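Local coordinates for protein tRNA (Adenine(22)-N(1))-methyltransferase (PDB 6QE6) that binds S-adenosyl-homocysteine and probably methylates N1 of adenine 22 in tRNA, at residues A[51-55]-A[56-60]; A[76-79]-A[80-84]. One frame throughout, in Å; residues are numbered along the deposited sequence.

Interaction 1: residues A[51-55]-A[56-60]; sequences IYLVQ and NNKTK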
loop_
_atom_site.group_PDB
_atom_site.type_symbol
_atom_site.label_atom_id
_atom_site.label_comp_id
_atom_site.label_asym_id
_atom_site.label_seq_id
_atom_site.Cartn_x
_atom_site.Cartn_y
_atom_site.Cartn_z
ATOM N N ILE A 51 6.141 -16.824 0.326
ATOM C CA ILE A 51 7.004 -17.863 0.882
ATOM C C ILE A 51 7.329 -17.564 2.342
ATOM O O ILE A 51 7.163 -18.419 3.216
ATOM C CB ILE A 51 8.278 -18.008 0.026
ATOM C CG1 ILE A 51 7.948 -18.709 -1.294
ATOM C CG2 ILE A 51 9.378 -18.749 0.783
ATOM C CD1 ILE A 51 8.962 -18.454 -2.373
ATOM N N TYR A 52 7.779 -16.341 2.633
ATOM C CA TYR A 52 8.077 -15.968 4.015
ATOM C C TYR A 52 6.872 -16.189 4.930
ATOM O O TYR A 52 6.999 -16.781 6.012
ATOM C CB TYR A 52 8.522 -14.507 4.081
ATOM C CG TYR A 52 8.827 -14.036 5.480
ATOM C CD1 TYR A 52 10.130 -14.102 5.974
ATOM C CD2 TYR A 52 7.820 -13.532 6.319
ATOM C CE1 TYR A 52 10.444 -13.684 7.258
ATOM C CE2 TYR A 52 8.118 -13.108 7.625
ATOM C CZ TYR A 52 9.446 -13.186 8.083
ATOM O OH TYR A 52 9.798 -12.774 9.352
ATOM N N LEU A 53 5.693 -15.698 4.511
ATOM C CA LEU A 53 4.497 -15.775 5.348
ATOM C C LEU A 53 4.101 -17.220 5.631
ATOM O O LEU A 53 3.701 -17.556 6.752
ATOM C CB LEU A 53 3.340 -15.032 4.682
ATOM C CG LEU A 53 3.427 -13.508 4.603
ATOM C CD1 LEU A 53 2.311 -13.003 3.732
ATOM C CD2 LEU A 53 3.343 -12.896 5.987
ATOM N N VAL A 54 4.205 -18.089 4.628
ATOM C CA VAL A 54 3.883 -19.493 4.858
ATOM C C VAL A 54 4.938 -20.147 5.750
ATOM O O VAL A 54 4.606 -20.877 6.689
ATOM C CB VAL A 54 3.725 -20.225 3.516
ATOM C CG1 VAL A 54 3.844 -21.735 3.714
ATOM C CG2 VAL A 54 2.378 -19.864 2.902
ATOM N N GLN A 55 6.220 -19.871 5.496
ATOM C CA GLN A 55 7.280 -20.460 6.312
ATOM C C GLN A 55 7.140 -20.092 7.783
ATOM O O GLN A 55 7.451 -20.904 8.653
ATOM C CB GLN A 55 8.652 -20.030 5.792
ATOM C CG GLN A 55 9.056 -20.746 4.513
ATOM C CD GLN A 55 10.440 -20.371 4.030
ATOM O OE1 GLN A 55 10.845 -19.208 4.102
ATOM N NE2 GLN A 55 11.169 -21.355 3.510
ATOM N N ASN A 56 6.664 -18.890 8.089
ATOM C CA ASN A 56 6.549 -18.460 9.476
ATOM C C ASN A 56 5.146 -18.652 10.040
ATOM O O ASN A 56 4.845 -18.139 11.122
ATOM C CB ASN A 56 7.000 -17.009 9.610
ATOM C CG ASN A 56 8.513 -16.870 9.501
ATOM O OD1 ASN A 56 9.199 -16.589 10.486
ATOM N ND2 ASN A 56 9.040 -17.085 8.301
ATOM N N ASN A 57 4.301 -19.412 9.351
ATOM C CA ASN A 57 2.978 -19.782 9.856
ATOM C C ASN A 57 2.100 -18.552 10.121
ATOM O O ASN A 57 1.225 -18.566 10.992
ATOM C CB ASN A 57 3.096 -20.663 11.111
ATOM C CG ASN A 57 4.243 -21.678 11.011
ATOM O OD1 ASN A 57 4.246 -22.559 10.138
ATOM N ND2 ASN A 57 5.224 -21.556 11.906
ATOM N N LYS A 58 2.329 -17.469 9.372
ATOM C CA LYS A 58 1.433 -16.325 9.433
ATOM C C LYS A 58 0.189 -16.556 8.587
ATOM O O LYS A 58 -0.890 -16.051 8.911
ATOM C CB LYS A 58 2.180 -15.066 8.999
ATOM C CG LYS A 58 3.231 -14.645 10.019
ATOM C CD LYS A 58 4.239 -13.667 9.463
ATOM C CE LYS A 58 4.867 -12.867 10.582
ATOM N NZ LYS A 58 3.933 -11.829 11.092
ATOM N N THR A 59 0.314 -17.326 7.519
ATOM C CA THR A 59 -0.828 -17.732 6.722
ATOM C C THR A 59 -0.713 -19.227 6.448
ATOM O O THR A 59 0.387 -19.788 6.432
ATOM C CB THR A 59 -0.909 -16.920 5.403
ATOM O OG1 THR A 59 -2.159 -17.166 4.753
ATOM C CG2 THR A 59 0.194 -17.294 4.470
ATOM N N LYS A 60 -1.867 -19.877 6.264
ATOM C CA LYS A 60 -1.886 -21.302 5.946
ATOM C C LYS A 60 -1.677 -21.524 4.457
ATOM O O LYS A 60 -0.965 -22.453 4.060
ATOM C CB LYS A 60 -3.203 -21.941 6.403
ATOM C CG LYS A 60 -3.470 -21.886 7.895
ATOM C CD LYS A 60 -2.534 -22.807 8.671
ATOM C CE LYS A 60 -2.917 -22.876 10.152
ATOM N NZ LYS A 60 -1.975 -23.754 10.892
HETATM O O HOH W 1 2.331 -22.261 6.860
#

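Interaction 2: residues A[76-79]-A[80-84]; sequences LKNV and EKFGL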
loop_
_atom_site.group_PDB
_atom_site.type_symbol
_atom_site.label_atom_id
_atom_site.label_comp_id
_atom_site.label_asym_id
_atom_site.label_seq_id
_atom_site.Cartn_x
_atom_site.Cartn_y
_atom_site.Cartn_z
ATOM N N LEU A 76 7.150 -19.833 -9.260
ATOM C CA LEU A 76 6.788 -21.234 -9.082
ATOM C C LEU A 76 8.014 -22.069 -8.733
ATOM O O LEU A 76 7.967 -22.918 -7.836
ATOM C CB LEU A 76 6.094 -21.753 -10.344
ATOM C CG LEU A 76 5.552 -23.178 -10.283
ATOM C CD1 LEU A 76 4.378 -23.204 -9.332
ATOM C CD2 LEU A 76 5.103 -23.631 -11.640
ATOM N N LYS A 77 9.128 -21.830 -9.430
ATOM C CA LYS A 77 10.372 -22.521 -9.104
ATOM C C LYS A 77 10.789 -22.251 -7.664
ATOM O O LYS A 77 11.155 -23.182 -6.933
ATOM C CB LYS A 77 11.479 -22.111 -10.079
ATOM C CG LYS A 77 11.477 -22.905 -11.390
ATOM C CD LYS A 77 12.664 -22.552 -12.296
ATOM C CE LYS A 77 12.649 -23.389 -13.584
ATOM N NZ LYS A 77 13.577 -22.891 -14.654
ATOM N N ASN A 78 10.717 -20.989 -7.228
ATOM C CA ASN A 78 11.015 -20.669 -5.831
ATOM C C ASN A 78 10.113 -21.449 -4.874
ATOM O O ASN A 78 10.588 -22.004 -3.875
ATOM C CB ASN A 78 10.877 -19.163 -5.596
ATOM C CG ASN A 78 12.162 -18.410 -5.861
ATOM O OD1 ASN A 78 13.244 -18.849 -5.464
ATOM N ND2 ASN A 78 12.055 -17.269 -6.541
ATOM N N VAL A 79 8.801 -21.489 -5.158
ATOM C CA VAL A 79 7.866 -22.257 -4.330
ATOM C C VAL A 79 8.275 -23.728 -4.298
ATOM O O VAL A 79 8.152 -24.408 -3.266
ATOM C CB VAL A 79 6.416 -22.081 -4.842
ATOM C CG1 VAL A 79 5.465 -23.043 -4.139
ATOM C CG2 VAL A 79 5.946 -20.654 -4.648
ATOM N N GLU A 80 8.780 -24.238 -5.425
ATOM C CA GLU A 80 9.191 -25.635 -5.482
ATOM C C GLU A 80 10.455 -25.876 -4.668
ATOM O O GLU A 80 10.553 -26.883 -3.959
ATOM C CB GLU A 80 9.380 -26.063 -6.936
ATOM C CG GLU A 80 8.158 -26.759 -7.513
ATOM C CD GLU A 80 7.809 -26.336 -8.935
ATOM O OE1 GLU A 80 6.696 -26.683 -9.402
ATOM O OE2 GLU A 80 8.645 -25.673 -9.588
ATOM N N LYS A 81 11.419 -24.951 -4.723
ATOM C CA LYS A 81 12.694 -25.205 -4.059
ATOM C C LYS A 81 12.563 -25.171 -2.539
ATOM O O LYS A 81 13.428 -25.705 -1.844
ATOM C CB LYS A 81 13.763 -24.204 -4.534
ATOM C CG LYS A 81 13.871 -22.953 -3.673
ATOM C CD LYS A 81 14.415 -21.744 -4.436
ATOM C CE LYS A 81 15.937 -21.743 -4.564
ATOM N NZ LYS A 81 16.638 -21.917 -3.254
ATOM N N PHE A 82 11.504 -24.568 -1.999
ATOM C CA PHE A 82 11.251 -24.582 -0.560
ATOM C C PHE A 82 10.217 -25.620 -0.152
ATOM O O PHE A 82 9.938 -25.756 1.044
ATOM C CB PHE A 82 10.805 -23.199 -0.075
ATOM C CG PHE A 82 11.890 -22.156 -0.141
ATOM C CD1 PHE A 82 12.813 -22.022 0.890
ATOM C CD2 PHE A 82 11.981 -21.303 -1.225
ATOM C CE1 PHE A 82 13.804 -21.067 0.834
ATOM C CE2 PHE A 82 12.982 -20.352 -1.282
ATOM C CZ PHE A 82 13.886 -20.237 -0.254
ATOM N N GLY A 83 9.642 -26.341 -1.110
ATOM C CA GLY A 83 8.706 -27.412 -0.814
ATOM C C GLY A 83 7.329 -26.943 -0.397
ATOM O O GLY A 83 6.701 -27.573 0.468
ATOM N N LEU A 84 6.828 -25.861 -1.006
ATOM C CA LEU A 84 5.586 -25.234 -0.567
ATOM C C LEU A 84 4.487 -25.270 -1.626
ATOM O O LEU A 84 3.517 -24.519 -1.518
ATOM C CB LEU A 84 5.857 -23.794 -0.123
ATOM C CG LEU A 84 6.709 -23.695 1.149
ATOM C CD1 LEU A 84 7.064 -22.264 1.528
ATOM C CD2 LEU A 84 6.022 -24.411 2.321
#

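Interaction 1: residues A[51-55]-A[56-60]
Y52 and N56 meet at the end of helix 48-55, where one carbonyl takes two donors from one residue. Y52 O accepts the backbone N of N56 at 3.0 Å and the side-chain ND2 of N56 at 3.1 Å, ND2 standing 22° off the carbonyl plane. With CG beside its own backbone N (chi1 -73°), N56 folds its amide back over the Y52 ring: the planes lie stacked, 18° apart, and ND2 sits 3.7 Å above the ring centre. Next along the chain, K58 N reaches L53 O at 3.0 Å and N57 N reaches V54 O at 3.1 Å. N57 has positive phi, so this pair of bonds is a Schellman motif that ends the helix. A water donates to both V54 O and T59 O, bridging the last helical turn and the chain that leaves it. Outward from these bonds, L53 CD2 packs on K58 CD (3.7 Å), the two side chains crossing at about a right angle, while T59 CG2 lies against V54 CG2 (3.7 Å). The K58 amine goes elsewhere, to A30 O, I33 O and N34 OD1. The carbonyls of Y52, L53 and V54 are thus satisfied by the reversing chain, the N56 amide and water, and apolar branches of L53, V54, K58 and T59 pack beside them.

Interaction 2: residues A[76-79]-A[80-84]
Through L76-K81 the backbone keeps the alpha-helical pattern: E80 N bonds to L76 O (2.9 Å) and K81 N to K77 O (2.8 Å). The next such bond, from F82 N to N78 O, is weak, and the helix then gives way. L84 N turns back to V79 O at 3.0 Å with a nearly straight N-H...O angle of 171°; this bond and the one from G83 N to E80 O, with positive phi at G83 (75°), make a Schellman motif. Among the side chains, the F82 ring turns its edge to the carbonyl of N78, with CD2 3.1 Å from N78 O and the oxygen near the ring plane. One peptide oxygen therefore meets both the backbone N-H of F82 and the rim of its ring. K81 lies alongside N78, both pointing the same way. The methylene CD of K81 passes N78 OD1 at 3.3 Å; beyond it, bends at chi3 and chi4 lead the amine away. One turn on from L76, E80 bends at chi2 and brings its carboxylate back across the L76 side chain, where OE1 of E80 comes to 3.8 Å from CG of L76; this is a contact of a charged group with a branched aliphatic one. V79 CG1 and L84 CB make the apolar contact of the turn, at 4.1 Å, beside the bond from L84 N to V79 O. The whole turn ends helix 69-81 in the beta-alpha-beta unit that leads from strand 59-66 to strand 88-92. N78 packs on Y48 and I51 of helix 48-55, whereas L76 and V79 rest on strand 88-92 through T90 and I88.

In the fold
Interactions 1 and 2 are successive helix ends in the Rossmann-like methyltransferase fold, in the two beta-alpha-beta units that run through strands 36-42, 59-66 and 88-92; each is a Schellman motif ahead of the next strand. Both are partly buried, but 76-84 is the more exposed, with two buried residues against three in 51-60. The two helix ends pack on each other: V54 CG1 is 3.7 Å from L84 CD2 in the turn, and I51 CD1 is 3.8 Å from N78 CB between the helices. Their chemistry differs: in interaction 1 a side-chain amide and a water supplement the backbone bonds, whereas in interaction 2 the bonds across the turn are between backbone groups. I88 touches V54 and V79, joining both to one strand.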